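Long-range contacts in acetylornithine aminotransferase (Aquifex aeolicus, PDB 2EH6), which catalyses the pyridoxal-phosphate-dependent transfer of an amino group from N(2)-acetyl-L-ornithine to 2-oxoglutarate in arginine biosynthesis, working as a homodimer: residues F123-H128 / E179-G185; I210-V214 / F224-Q228. All blocks are in the same frame, centred on the assembly; numbering follows the deposited sequence.

Interaction 1: F123-H128 / E179-G185; sequences FENSFH and EVIQGEG. With PLP (pyridoxal-5'-phosphate), chain C.
At the C-terminal ends of parallel strands 119-123 and 173-178 of the mixed sheet, beside the cofactor ring, Phe127 and Ser126 of the loop after the first strand meet Glu179 and Gln182, which follow the second. The Phe127 N-H reaches Glu179 OE2 at 3.0 Å, coming from above the carboxylate plane, and Ser126 CB rests against the same oxygen. The other oxygen, Glu179 OE1, lies 3.4 Å from C2A of pyridoxal phosphate and takes a hydrogen bond from a water that also links Asn125 O and Gly185 N. Glu179 CG packs against CE1 of His128, whose ND1 is hydrogen-bonded to Asp212. With an alanine in place of Glu179, the Phe127 N-H would probably lose its acceptor and a gap would open beside the cofactor methyl.

Residues Phe123 to Ser126 form a type II turn, closed by Ser126 N on Phe123 O. Ser126 OG donates to Phe123 O as well, at 2.7 Å. The extended Gln182 chain runs to this turn and its NE2 donates to Glu124 O (3.1 Å), nearly within its own amide plane but above that of the carbonyl; OE1 is held by Asn188 and by a water shared with Asn125 ND2. Gly185 CA makes a CH...O contact of 3.3 Å with Asn125 O. Phe127 has CG anti to its N (chi1 -175°), which carries the ring to the cofactor; CE2 on its edge is 3.8 Å from PLP C5, while CB and CG pack on the bent chain of Glu184, itself hydrogen-bonded to Gln140. Loops at the C-terminal ends of parallel strands build the pyridoxal-phosphate pocket here, as in other fold-type I aminotransferases.

Interaction 2: I210-V214 / F224-Q228; sequences IIDEV and FYAYQ. With PLP (pyridoxal-5'-phosphate), chain C.
Ile211 and Glu213 face residues 225-227 from the end of strand 208-212, the strand that brings the cofactor-binding aspartate of a fold-type I aminotransferase to the pyridine nitrogen. Ile211 comes first: its extended chain ends in CD1, 3.7 Å from Tyr227 CB, the two side chains crossing at about a right angle. Asp212 turns to the other side of the strand, CG anti to its N (chi1 -179°), and sets OD2 2.8 Å from N1 of pyridoxal phosphate. A carboxylate here probably stabilises the protonated form of the pyridine nitrogen, as in related enzymes. The second oxygen, Asp212 OD1, accepts from Val214 N at 2.9 Å, an Asx turn that fixes the rotation of the carboxylate.

Glu213 points back to 224-228 and carries most of this buried contact. Its chain bends at chi2, and the carboxylate receives two successive backbone N-H groups at the start of the 3-10 segment 226-228: Ala226 N reaches the syn lone pair of Glu213 OE1 at 2.8 Å, and Tyr227 N meets Glu213 OE2 on its syn side at 2.9 Å. Glu213 OE1 is also hydrogen-bonded to Thr216 OG1, so three hydrogen bonds grip this buried carboxylate. Val214 closes the segment with CG1 3.6 Å from PLP C4, packing against the cofactor ring.

Within 224-228, Gln228 OE1 takes the Tyr225 N-H; further out, Tyr225 OH is hydrogen-bonded to Leu79 O and Tyr227 OH to Trp84 N. The Tyr227 ring turns its edge to Glu213, and Tyr227 CD2 lies 3.2 Å from Glu213 OE2, near the ring plane.

Overall arrangement
Interactions 1 and 2, their centres about 12 Å apart, sit side by side at the carboxyl ends of neighbouring parallel strands, with strand 173-178 between strands 119-123 and 208-212. They touch directly: His128 ND1 of interaction 1 lies 2.7 Å from Asp212 OD2 of interaction 2, a probable hydrogen bond that makes the histidine a second-shell partner of the aspartate. Further from the cofactor, Val180 CG2 packs against Ile211 CG2 at 3.9 Å and on Tyr227. Both interactions reach pyridoxal phosphate, which is also hydrogen-bonded to Gly95 N and Thr96 N of this chain and to Thr270 OG1 of the second subunit. Lys241, which can carry the cofactor but is not attached here, touches Val214.

Interaction 1: F123-H128 / E179-G185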
ATOM      1  N   PHE A 123       4.018  19.253  10.739  1.00 31.87           N
ATOM      2  CA  PHE A 123       3.281  20.505  10.801  1.00 31.59           C
ATOM      3  C   PHE A 123       1.765  20.414  10.816  1.00 32.22           C
ATOM      4  O   PHE A 123       1.176  19.436  10.350  1.00 30.92           O
ATOM      5  CB  PHE A 123       3.728  21.393   9.641  1.00 33.30           C
ATOM      6  CG  PHE A 123       5.161  21.822   9.736  1.00 34.45           C
ATOM      7  CD1 PHE A 123       5.513  22.959  10.459  1.00 34.33           C
ATOM      8  CD2 PHE A 123       6.164  21.071   9.139  1.00 33.96           C
ATOM      9  CE1 PHE A 123       6.848  23.342  10.586  1.00 34.69           C
ATOM     10  CE2 PHE A 123       7.502  21.446   9.262  1.00 35.23           C
ATOM     11  CZ  PHE A 123       7.842  22.585   9.988  1.00 34.40           C
ATOM     12  N   GLU A 124       1.144  21.450  11.372  1.00 32.50           N
ATOM     13  CA  GLU A 124      -0.304  21.541  11.434  1.00 32.80           C
ATOM     14  C   GLU A 124      -0.818  21.634  10.001  1.00 32.93           C
ATOM     15  O   GLU A 124      -0.164  22.227   9.143  1.00 31.80           O
ATOM     16  CB  GLU A 124      -0.721  22.788  12.222  1.00 35.39           C
ATOM     17  CG  GLU A 124      -0.732  22.588  13.734  1.00 38.98           C
ATOM     18  CD  GLU A 124      -1.005  23.871  14.501  1.00 42.06           C
ATOM     19  OE1 GLU A 124      -1.739  24.738  13.980  1.00 42.20           O
ATOM     20  OE2 GLU A 124      -0.495  24.006  15.632  1.00 43.61           O
ATOM     21  N   ASN A 125      -1.985  21.043   9.754  1.00 32.77           N
ATOM     22  CA  ASN A 125      -2.609  21.043   8.433  1.00 33.58           C
ATOM     23  C   ASN A 125      -1.907  20.135   7.443  1.00 31.37           C
ATOM     24  O   ASN A 125      -2.215  20.162   6.253  1.00 31.47           O
ATOM     25  CB  ASN A 125      -2.649  22.449   7.844  1.00 36.24           C
ATOM     26  CG  ASN A 125      -3.383  23.419   8.720  1.00 38.17           C
ATOM     27  OD1 ASN A 125      -4.529  23.185   9.093  1.00 41.87           O
ATOM     28  ND2 ASN A 125      -2.729  24.524   9.055  1.00 39.30           N
ATOM     29  N   SER A 126      -0.962  19.340   7.927  1.00 30.75           N
ATOM     30  CA  SER A 126      -0.238  18.430   7.056  1.00 30.03           C
ATOM     31  C   SER A 126      -1.032  17.145   6.884  1.00 29.52           C
ATOM     32  O   SER A 126      -1.930  16.841   7.676  1.00 28.52           O
ATOM     33  CB  SER A 126       1.129  18.098   7.647  1.00 30.66           C
ATOM     34  OG  SER A 126       0.993  17.285   8.802  1.00 31.43           O
ATOM     35  N   PHE A 127      -0.707  16.401   5.834  1.00 27.94           N
ATOM     36  CA  PHE A 127      -1.366  15.129   5.574  1.00 27.83           C
ATOM     37  C   PHE A 127      -0.321  14.193   5.014  1.00 26.35           C
ATOM     38  O   PHE A 127       0.190  14.428   3.925  1.00 27.48           O
ATOM     39  CB  PHE A 127      -2.497  15.264   4.555  1.00 27.27           C
ATOM     40  CG  PHE A 127      -3.260  13.992   4.363  1.00 28.52           C
ATOM     41  CD1 PHE A 127      -4.237  13.613   5.277  1.00 29.75           C
ATOM     42  CD2 PHE A 127      -2.928  13.119   3.331  1.00 30.54           C
ATOM     43  CE1 PHE A 127      -4.870  12.376   5.175  1.00 31.75           C
ATOM     44  CE2 PHE A 127      -3.552  11.881   3.217  1.00 32.73           C
ATOM     45  CZ  PHE A 127      -4.523  11.507   4.141  1.00 32.18           C
ATOM     46  N   HIS A 128      -0.013  13.129   5.748  1.00 25.57           N
ATOM     47  CA  HIS A 128       1.010  12.188   5.308  1.00 25.32           C
ATOM     48  C   HIS A 128       0.520  10.756   5.124  1.00 24.13           C
ATOM     49  O   HIS A 128       1.267   9.899   4.662  1.00 24.85           O
ATOM     50  CB  HIS A 128       2.183  12.217   6.298  1.00 25.44           C
ATOM     51  CG  HIS A 128       2.818  13.567   6.435  1.00 25.77           C
ATOM     52  ND1 HIS A 128       3.445  14.204   5.383  1.00 25.73           N
ATOM     53  CD2 HIS A 128       2.897  14.414   7.488  1.00 24.75           C
ATOM     54  CE1 HIS A 128       3.877  15.387   5.784  1.00 25.70           C
ATOM     55  NE2 HIS A 128       3.558  15.539   7.057  1.00 26.08           N
ATOM     56  N   GLU A 179       5.737  19.167   3.928  1.00 26.89           N
ATOM     57  CA  GLU A 179       5.293  19.193   2.537  1.00 27.22           C
ATOM     58  C   GLU A 179       5.682  20.592   2.061  1.00 28.16           C
ATOM     59  O   GLU A 179       5.356  21.565   2.730  1.00 28.11           O
ATOM     60  CB  GLU A 179       3.768  19.049   2.440  1.00 27.45           C
ATOM     61  CG  GLU A 179       3.218  17.747   2.979  1.00 28.71           C
ATOM     62  CD  GLU A 179       1.742  17.840   3.295  1.00 31.03           C
ATOM     63  OE1 GLU A 179       0.915  17.810   2.354  1.00 29.42           O
ATOM     64  OE2 GLU A 179       1.408  17.961   4.491  1.00 31.63           O
ATOM     65  N   VAL A 180       6.381  20.699   0.932  1.00 29.21           N
ATOM     66  CA  VAL A 180       6.776  22.009   0.411  1.00 31.65           C
ATOM     67  C   VAL A 180       5.519  22.855   0.231  1.00 31.61           C
ATOM     68  O   VAL A 180       5.513  24.060   0.497  1.00 30.71           O
ATOM     69  CB  VAL A 180       7.529  21.874  -0.930  1.00 32.87           C
ATOM     70  CG1 VAL A 180       7.761  23.243  -1.539  1.00 35.91           C
ATOM     71  CG2 VAL A 180       8.867  21.186  -0.696  1.00 35.55           C
ATOM     72  N   ILE A 181       4.457  22.206  -0.233  1.00 30.73           N
ATOM     73  CA  ILE A 181       3.149  22.829  -0.404  1.00 29.41           C
ATOM     74  C   ILE A 181       2.167  21.797   0.160  1.00 29.75           C
ATOM     75  O   ILE A 181       2.131  20.658  -0.305  1.00 26.96           O
ATOM     76  CB  ILE A 181       2.798  23.089  -1.894  1.00 29.08           C
ATOM     77  CG1 ILE A 181       3.779  24.091  -2.508  1.00 30.71           C
ATOM     78  CG2 ILE A 181       1.376  23.638  -2.000  1.00 28.16           C
ATOM     79  CD1 ILE A 181       3.554  24.350  -3.989  1.00 30.25           C
ATOM     80  N   GLN A 182       1.394  22.177   1.171  1.00 31.01           N
ATOM     81  CA  GLN A 182       0.432  21.250   1.763  1.00 32.32           C
ATOM     82  C   GLN A 182      -0.829  21.215   0.902  1.00 32.22           C
ATOM     83  O   GLN A 182      -1.645  22.130   0.952  1.00 33.93           O
ATOM     84  CB  GLN A 182       0.066  21.687   3.182  1.00 31.57           C
ATOM     85  CG  GLN A 182       1.246  21.870   4.125  1.00 31.48           C
ATOM     86  CD  GLN A 182       0.797  22.257   5.522  1.00 31.72           C
ATOM     87  OE1 GLN A 182       0.017  23.190   5.692  1.00 30.84           O
ATOM     88  NE2 GLN A 182       1.287  21.537   6.531  1.00 31.77           N
ATOM     89  N   GLY A 183      -0.989  20.151   0.125  1.00 33.37           N
ATOM     90  CA  GLY A 183      -2.148  20.036  -0.743  1.00 32.69           C
ATOM     91  C   GLY A 183      -3.477  19.840  -0.036  1.00 33.18           C
ATOM     92  O   GLY A 183      -4.343  20.715  -0.072  1.00 32.82           O
ATOM     93  N   GLU A 184      -3.642  18.689   0.607  1.00 33.41           N
ATOM     94  CA  GLU A 184      -4.878  18.371   1.307  1.00 34.17           C
ATOM     95  C   GLU A 184      -5.223  19.445   2.331  1.00 34.12           C
ATOM     96  O   GLU A 184      -6.395  19.745   2.551  1.00 34.82           O
ATOM     97  CB  GLU A 184      -4.747  16.996   1.980  1.00 37.18           C
ATOM     98  CG  GLU A 184      -6.042  16.375   2.513  1.00 41.23           C
ATOM     99  CD  GLU A 184      -6.518  16.995   3.819  1.00 43.71           C
ATOM    100  OE1 GLU A 184      -5.662  17.367   4.650  1.00 44.65           O
ATOM    101  OE2 GLU A 184      -7.748  17.094   4.026  1.00 45.78           O
ATOM    102  N   GLY A 185      -4.200  20.041   2.936  1.00 34.26           N
ATOM    103  CA  GLY A 185      -4.418  21.065   3.945  1.00 33.17           C
ATOM    104  C   GLY A 185      -4.867  22.425   3.441  1.00 34.26           C
ATOM    105  O   GLY A 185      -5.038  23.349   4.234  1.00 34.37           O
TER
HETATM  106  N1  PLP C1001       1.166  12.391   1.861  1.00 40.84           N
HETATM  107  C2  PLP C1001       0.783  13.402   1.057  1.00 41.06           C
HETATM  108  C2A PLP C1001       1.535  14.708   1.074  1.00 40.23           C
HETATM  109  C3  PLP C1001      -0.320  13.248   0.194  1.00 43.17           C
HETATM  110  O3  PLP C1001      -0.710  14.272  -0.624  1.00 48.34           O
HETATM  111  C4  PLP C1001      -1.024  11.998   0.189  1.00 41.56           C
HETATM  112  C4A PLP C1001      -2.176  11.831  -0.728  1.00 43.09           C
HETATM  113  C5  PLP C1001      -0.574  10.939   1.078  1.00 40.82           C
HETATM  114  C6  PLP C1001       0.535  11.193   1.898  1.00 41.32           C
HETATM  115  C5A PLP C1001      -1.281   9.594   1.126  1.00 40.81           C
HETATM  116  O4P PLP C1001      -0.950   8.844  -0.043  1.00 41.58           O
HETATM  117  P   PLP C1001      -1.716   7.414   0.005  1.00 39.36           P
HETATM  118  O1P PLP C1001      -1.353   6.664  -1.220  1.00 39.63           O
HETATM  119  O2P PLP C1001      -1.295   6.560   1.285  1.00 41.05           O
HETATM  120  O3P PLP C1001      -3.305   7.667   0.039  1.00 38.70           O
HETATM  121  O   HOH W   1      -0.631  25.266   7.295  1.00 32.23           O
HETATM  122  O   HOH W   2      -1.534  18.801   3.560  1.00 36.90           O

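Interaction 2: I210-V214 / F224-Q228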
ATOM      1  N   ILE A 210      12.967  15.409   6.152  1.00 31.40           N
ATOM      2  CA  ILE A 210      12.177  14.467   5.368  1.00 29.27           C
ATOM      3  C   ILE A 210      11.065  15.237   4.688  1.00 28.05           C
ATOM      4  O   ILE A 210      10.183  15.784   5.351  1.00 28.51           O
ATOM      5  CB  ILE A 210      11.547  13.390   6.270  1.00 30.80           C
ATOM      6  CG1 ILE A 210      12.640  12.695   7.082  1.00 30.32           C
ATOM      7  CG2 ILE A 210      10.765  12.383   5.417  1.00 28.24           C
ATOM      8  CD1 ILE A 210      12.122  11.917   8.272  1.00 31.86           C
ATOM      9  N   ILE A 211      11.114  15.294   3.364  1.00 27.42           N
ATOM     10  CA  ILE A 211      10.099  16.015   2.616  1.00 27.05           C
ATOM     11  C   ILE A 211       9.142  15.032   1.961  1.00 27.01           C
ATOM     12  O   ILE A 211       9.550  14.121   1.237  1.00 23.84           O
ATOM     13  CB  ILE A 211      10.732  16.921   1.535  1.00 27.50           C
ATOM     14  CG1 ILE A 211      11.727  17.888   2.190  1.00 28.02           C
ATOM     15  CG2 ILE A 211       9.645  17.695   0.803  1.00 27.86           C
ATOM     16  CD1 ILE A 211      12.448  18.803   1.213  1.00 30.18           C
ATOM     17  N   ASP A 212       7.860  15.220   2.245  1.00 27.62           N
ATOM     18  CA  ASP A 212       6.821  14.370   1.692  1.00 25.71           C
ATOM     19  C   ASP A 212       6.445  14.934   0.323  1.00 24.40           C
ATOM     20  O   ASP A 212       5.752  15.946   0.244  1.00 24.46           O
ATOM     21  CB  ASP A 212       5.591  14.396   2.610  1.00 25.31           C
ATOM     22  CG  ASP A 212       4.467  13.504   2.110  1.00 27.45           C
ATOM     23  OD1 ASP A 212       4.417  13.226   0.893  1.00 29.57           O
ATOM     24  OD2 ASP A 212       3.621  13.097   2.929  1.00 28.31           O
ATOM     25  N   GLU A 213       6.906  14.296  -0.750  1.00 25.12           N
ATOM     26  CA  GLU A 213       6.574  14.770  -2.094  1.00 24.73           C
ATOM     27  C   GLU A 213       5.547  13.879  -2.797  1.00 23.56           C
ATOM     28  O   GLU A 213       5.474  13.845  -4.023  1.00 24.15           O
ATOM     29  CB  GLU A 213       7.845  14.887  -2.943  1.00 24.15           C
ATOM     30  CG  GLU A 213       8.770  15.994  -2.440  1.00 24.09           C
ATOM     31  CD  GLU A 213       9.050  17.053  -3.486  1.00 28.20           C
ATOM     32  OE1 GLU A 213       8.189  17.273  -4.375  1.00 27.32           O
ATOM     33  OE2 GLU A 213      10.128  17.677  -3.403  1.00 26.73           O
ATOM     34  N   VAL A 214       4.746  13.171  -2.014  1.00 24.04           N
ATOM     35  CA  VAL A 214       3.719  12.291  -2.574  1.00 24.16           C
ATOM     36  C   VAL A 214       2.791  13.065  -3.493  1.00 23.92           C
ATOM     37  O   VAL A 214       2.429  12.587  -4.563  1.00 23.15           O
ATOM     38  CB  VAL A 214       2.890  11.627  -1.449  1.00 25.56           C
ATOM     39  CG1 VAL A 214       1.616  10.994  -2.020  1.00 25.49           C
ATOM     40  CG2 VAL A 214       3.736  10.555  -0.769  1.00 24.97           C
ATOM     41  N   PHE A 224      10.801  18.632 -11.339  1.00 30.70           N
ATOM     42  CA  PHE A 224      10.634  17.211 -11.077  1.00 31.88           C
ATOM     43  C   PHE A 224      10.255  16.997  -9.609  1.00 31.53           C
ATOM     44  O   PHE A 224       9.272  16.319  -9.309  1.00 31.30           O
ATOM     45  CB  PHE A 224      11.905  16.441 -11.408  1.00 32.97           C
ATOM     46  CG  PHE A 224      11.669  14.979 -11.613  1.00 33.30           C
ATOM     47  CD1 PHE A 224      11.135  14.513 -12.811  1.00 31.92           C
ATOM     48  CD2 PHE A 224      11.917  14.072 -10.589  1.00 31.70           C
ATOM     49  CE1 PHE A 224      10.847  13.161 -12.984  1.00 33.60           C
ATOM     50  CE2 PHE A 224      11.632  12.721 -10.752  1.00 32.67           C
ATOM     51  CZ  PHE A 224      11.096  12.264 -11.950  1.00 32.45           C
ATOM     52  N   TYR A 225      11.045  17.566  -8.702  1.00 29.10           N
ATOM     53  CA  TYR A 225      10.762  17.494  -7.270  1.00 29.11           C
ATOM     54  C   TYR A 225      10.516  18.932  -6.834  1.00 29.07           C
ATOM     55  O   TYR A 225      11.289  19.821  -7.181  1.00 31.38           O
ATOM     56  CB  TYR A 225      11.950  16.925  -6.494  1.00 27.52           C
ATOM     57  CG  TYR A 225      12.324  15.517  -6.875  1.00 26.04           C
ATOM     58  CD1 TYR A 225      11.376  14.490  -6.862  1.00 25.18           C
ATOM     59  CD2 TYR A 225      13.634  15.202  -7.226  1.00 25.44           C
ATOM     60  CE1 TYR A 225      11.724  13.188  -7.186  1.00 22.89           C
ATOM     61  CE2 TYR A 225      13.995  13.906  -7.552  1.00 25.46           C
ATOM     62  CZ  TYR A 225      13.037  12.903  -7.528  1.00 25.98           C
ATOM     63  OH  TYR A 225      13.402  11.620  -7.832  1.00 23.35           O
ATOM     64  N   ALA A 226       9.446  19.163  -6.083  1.00 28.61           N
ATOM     65  CA  ALA A 226       9.116  20.511  -5.634  1.00 28.83           C
ATOM     66  C   ALA A 226      10.203  21.162  -4.778  1.00 30.98           C
ATOM     67  O   ALA A 226      10.352  22.385  -4.786  1.00 32.95           O
ATOM     68  CB  ALA A 226       7.797  20.494  -4.869  1.00 27.62           C
ATOM     69  N   TYR A 227      10.963  20.361  -4.040  1.00 30.67           N
ATOM     70  CA  TYR A 227      12.007  20.926  -3.185  1.00 32.18           C
ATOM     71  C   TYR A 227      13.076  21.665  -3.989  1.00 32.96           C
ATOM     72  O   TYR A 227      13.805  22.493  -3.448  1.00 33.32           O
ATOM     73  CB  TYR A 227      12.658  19.833  -2.323  1.00 29.60           C
ATOM     74  CG  TYR A 227      13.675  18.947  -3.021  1.00 28.99           C
ATOM     75  CD1 TYR A 227      14.942  19.431  -3.372  1.00 28.39           C
ATOM     76  CD2 TYR A 227      13.376  17.617  -3.318  1.00 28.09           C
ATOM     77  CE1 TYR A 227      15.880  18.609  -4.000  1.00 28.09           C
ATOM     78  CE2 TYR A 227      14.302  16.791  -3.944  1.00 27.54           C
ATOM     79  CZ  TYR A 227      15.553  17.290  -4.286  1.00 29.82           C
ATOM     80  OH  TYR A 227      16.456  16.469  -4.929  1.00 29.45           O
ATOM     81  N   GLN A 228      13.157  21.369  -5.281  1.00 34.56           N
ATOM     82  CA  GLN A 228      14.149  21.999  -6.143  1.00 37.38           C
ATOM     83  C   GLN A 228      13.882  23.487  -6.358  1.00 39.61           C
ATOM     84  O   GLN A 228      14.777  24.234  -6.748  1.00 40.75           O
ATOM     85  CB  GLN A 228      14.201  21.268  -7.489  1.00 36.61           C
ATOM     86  CG  GLN A 228      14.491  19.780  -7.355  1.00 36.43           C
ATOM     87  CD  GLN A 228      14.421  19.047  -8.680  1.00 36.66           C
ATOM     88  OE1 GLN A 228      13.472  19.212  -9.441  1.00 37.37           O
ATOM     89  NE2 GLN A 228      15.420  18.219  -8.954  1.00 40.23           N
TER
HETATM   90  N1  PLP C1001       1.166  12.391   1.861  1.00 40.84           N
HETATM   91  C2  PLP C1001       0.783  13.402   1.057  1.00 41.06           C
HETATM   92  C2A PLP C1001       1.535  14.708   1.074  1.00 40.23           C
HETATM   93  C3  PLP C1001      -0.320  13.248   0.194  1.00 43.17           C
HETATM   94  O3  PLP C1001      -0.710  14.272  -0.624  1.00 48.34           O
HETATM   95  C4  PLP C1001      -1.024  11.998   0.189  1.00 41.56           C
HETATM   96  C4A PLP C1001      -2.176  11.831  -0.728  1.00 43.09           C
HETATM   97  C5  PLP C1001      -0.574  10.939   1.078  1.00 40.82           C
HETATM   98  C6  PLP C1001       0.535  11.193   1.898  1.00 41.32           C
HETATM   99  C5A PLP C1001      -1.281   9.594   1.126  1.00 40.81           C
HETATM  100  O4P PLP C1001      -0.950   8.844  -0.043  1.00 41.58           O
HETATM  101  P   PLP C1001      -1.716   7.414   0.005  1.00 39.36           P
HETATM  102  O1P PLP C1001      -1.353   6.664  -1.220  1.00 39.63           O
HETATM  103  O2P PLP C1001      -1.295   6.560   1.285  1.00 41.05           O
HETATM  104  O3P PLP C1001      -3.305   7.667   0.039  1.00 38.70           O